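Local structure of profilin (Schizosaccharomyces pombe, 3DAV) at residues G87-A92 against E110-T115. The protein binds monomeric actin and tunes its polymerization, enhancing it at low and preventing it at high concentration, and is essential for cytokinesis in fission yeast. Numbering follows the deposited sequence.
Sequences GIICVA and EAAKIT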
ATOM      1  N   GLY A  87      -0.131  10.866  -0.177  1.00 21.87           N
ATOM      2  CA  GLY A  87      -0.763   9.764  -0.896  1.00 21.22           C
ATOM      3  C   GLY A  87      -0.394   8.390  -0.373  1.00 20.72           C
ATOM      4  O   GLY A  87       0.304   8.267   0.637  1.00 20.88           O
ATOM      5  N   ILE A  88      -0.875   7.360  -1.067  1.00 20.09           N
ATOM      6  CA  ILE A  88      -0.575   5.969  -0.733  1.00 19.50           C
ATOM      7  C   ILE A  88      -0.133   5.188  -1.964  1.00 19.11           C
ATOM      8  O   ILE A  88      -0.603   5.431  -3.079  1.00 18.82           O
ATOM      9  CB  ILE A  88      -1.783   5.199  -0.093  1.00 19.85           C
ATOM     10  CG1 ILE A  88      -3.117   5.836  -0.473  1.00 19.68           C
ATOM     11  CG2 ILE A  88      -1.633   5.049   1.420  1.00 19.30           C
ATOM     12  CD1 ILE A  88      -3.655   5.326  -1.766  1.00 20.02           C
ATOM     13  N   ILE A  89       0.774   4.245  -1.733  1.00 18.48           N
ATOM     14  CA  ILE A  89       1.252   3.333  -2.758  1.00 18.21           C
ATOM     15  C   ILE A  89       0.952   1.912  -2.275  1.00 18.40           C
ATOM     16  O   ILE A  89       1.375   1.514  -1.185  1.00 18.14           O
ATOM     17  CB  ILE A  89       2.776   3.486  -2.995  1.00 17.87           C
ATOM     18  CG1 ILE A  89       3.167   4.957  -3.243  1.00 17.83           C
ATOM     19  CG2 ILE A  89       3.252   2.552  -4.112  1.00 17.16           C
ATOM     20  CD1 ILE A  89       2.592   5.603  -4.520  1.00 18.11           C
ATOM     21  N   CYS A  90       0.187   1.178  -3.079  1.00 18.55           N
ATOM     22  CA  CYS A  90      -0.158  -0.210  -2.790  1.00 18.89           C
ATOM     23  C   CYS A  90       0.399  -1.094  -3.894  1.00 19.18           C
ATOM     24  O   CYS A  90       0.126  -0.863  -5.077  1.00 19.14           O
ATOM     25  CB  CYS A  90      -1.676  -0.378  -2.695  1.00 18.96           C
ATOM     26  SG  CYS A  90      -2.502   0.827  -1.622  1.00 18.98           S
ATOM     27  N   VAL A  91       1.203  -2.082  -3.510  1.00 19.56           N
ATOM     28  CA  VAL A  91       1.777  -3.025  -4.469  1.00 19.94           C
ATOM     29  C   VAL A  91       1.530  -4.464  -4.046  1.00 20.68           C
ATOM     30  O   VAL A  91       1.863  -4.861  -2.928  1.00 21.08           O
ATOM     31  CB  VAL A  91       3.294  -2.793  -4.720  1.00 20.08           C
ATOM     32  CG1 VAL A  91       3.779  -3.652  -5.893  1.00 19.03           C
ATOM     33  CG2 VAL A  91       3.588  -1.318  -4.997  1.00 18.78           C
ATOM     34  N   ALA A  92       0.940  -5.241  -4.948  1.00 21.24           N
ATOM     35  CA  ALA A  92       0.709  -6.653  -4.691  1.00 21.88           C
ATOM     36  C   ALA A  92       1.943  -7.474  -5.030  1.00 22.26           C
ATOM     37  O   ALA A  92       2.537  -7.312  -6.102  1.00 22.35           O
ATOM     38  CB  ALA A  92      -0.497  -7.150  -5.487  1.00 21.97           C
ATOM     39  N   GLU A 110       9.144   8.959  -5.418  1.00 21.17           N
ATOM     40  CA  GLU A 110      10.041   8.373  -4.415  1.00 21.40           C
ATOM     41  C   GLU A 110       9.361   7.215  -3.705  1.00 20.90           C
ATOM     42  O   GLU A 110       9.943   6.142  -3.551  1.00 20.54           O
ATOM     43  CB  GLU A 110      10.433   9.387  -3.338  1.00 21.60           C
ATOM     44  CG  GLU A 110      10.980  10.705  -3.798  1.00 23.53           C
ATOM     45  CD  GLU A 110      11.560  11.490  -2.631  1.00 26.19           C
ATOM     46  OE1 GLU A 110      10.836  12.327  -2.043  1.00 26.68           O
ATOM     47  OE2 GLU A 110      12.736  11.240  -2.282  1.00 26.98           O
ATOM     48  N   ALA A 111       8.130   7.467  -3.257  1.00 20.43           N
ATOM     49  CA  ALA A 111       7.363   6.501  -2.486  1.00 20.13           C
ATOM     50  C   ALA A 111       7.016   5.287  -3.333  1.00 19.97           C
ATOM     51  O   ALA A 111       7.100   4.155  -2.851  1.00 19.49           O
ATOM     52  CB  ALA A 111       6.103   7.142  -1.923  1.00 19.95           C
ATOM     53  N   ALA A 112       6.648   5.530  -4.595  1.00 19.70           N
ATOM     54  CA  ALA A 112       6.353   4.454  -5.544  1.00 19.48           C
ATOM     55  C   ALA A 112       7.575   3.567  -5.752  1.00 19.51           C
ATOM     56  O   ALA A 112       7.500   2.348  -5.577  1.00 19.42           O
ATOM     57  CB  ALA A 112       5.872   5.020  -6.874  1.00 19.17           C
ATOM     58  N   LYS A 113       8.693   4.201  -6.101  1.00 19.46           N
ATOM     59  CA  LYS A 113       9.975   3.533  -6.337  1.00 19.46           C
ATOM     60  C   LYS A 113      10.381   2.593  -5.201  1.00 19.03           C
ATOM     61  O   LYS A 113      10.705   1.427  -5.438  1.00 18.69           O
ATOM     62  CB  LYS A 113      11.065   4.585  -6.588  1.00 19.50           C
ATOM     63  CG  LYS A 113      12.492   4.111  -6.339  1.00 21.13           C
ATOM     64  CD  LYS A 113      13.145   3.535  -7.583  1.00 22.72           C
ATOM     65  CE  LYS A 113      13.743   4.622  -8.453  1.00 22.89           C
ATOM     66  NZ  LYS A 113      14.136   4.047  -9.767  1.00 24.04           N
ATOM     67  N   ILE A 114      10.342   3.106  -3.975  1.00 18.75           N
ATOM     68  CA  ILE A 114      10.738   2.339  -2.789  1.00 18.64           C
ATOM     69  C   ILE A 114       9.851   1.112  -2.570  1.00 18.67           C
ATOM     70  O   ILE A 114      10.363  -0.000  -2.429  1.00 18.81           O
ATOM     71  CB  ILE A 114      10.775   3.220  -1.513  1.00 18.41           C
ATOM     72  CG1 ILE A 114      11.890   4.268  -1.629  1.00 18.53           C
ATOM     73  CG2 ILE A 114      10.964   2.350  -0.263  1.00 18.67           C
ATOM     74  CD1 ILE A 114      11.790   5.436  -0.636  1.00 17.85           C
ATOM     75  N   THR A 115       8.531   1.303  -2.556  1.00 18.69           N
ATOM     76  CA  THR A 115       7.625   0.172  -2.299  1.00 18.65           C
ATOM     77  C   THR A 115       7.455  -0.785  -3.491  1.00 18.39           C
ATOM     78  O   THR A 115       7.255  -1.977  -3.285  1.00 18.23           O
ATOM     79  CB  THR A 115       6.281   0.577  -1.571  1.00 18.98           C
ATOM     80  OG1 THR A 115       5.166  -0.166  -2.090  1.00 20.04           O
ATOM     81  CG2 THR A 115       6.011   2.048  -1.677  1.00 18.05           C
TER
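Ile89 and Val91 pack against Ala111, Ala112 and Thr115 in a buried, almost wholly apolar strand-to-helix contact, where the C-terminal helix of the profilin fold lies on one face of the central antiparallel sheet. The two segments run in nearly the same direction, 23° apart, with their axes 8.4 Å from each other at closest approach. No hydrogen bond links them. Ile89 makes the larger part of the strand's side of the contact, reaching the helix with two branches. Its CG1 is set beside its own backbone N (chi1 -51°) and lies against the helix backbone. Ile89 CG1 is 3.8 Å from Ala112 N and 3.9 Å from Ala111 CB. At the end of this branch, Ile89 CD1 touches Ala112 CB at 4.1 Å. The small side chains of Ala111 and Ala112 are consistent with this close approach. The other branch, CG2, faces the side chain of Thr115, whose modelled rotation is strained and uncertain. Further along the strand, Val91 CG2 lies, as modelled, 3.5 Å from Thr115 OG1; this buried hydroxyl has no partner in the model, which may reflect its doubtful placement. An alanine in place of Ile89 would probably open a gap against Ala111 and Ala112, since CB alone would remain, still facing Thr115. Strand 96-102 also lies under the helix, with Tyr102 touching Ile89 and Ala111, while Val91 continues onto Glu116 and Ala119. On the other face, Cys90 packs on Leu47 and Phe51, so that strand 86-92 is sandwiched between helices 108-125 and 41-52.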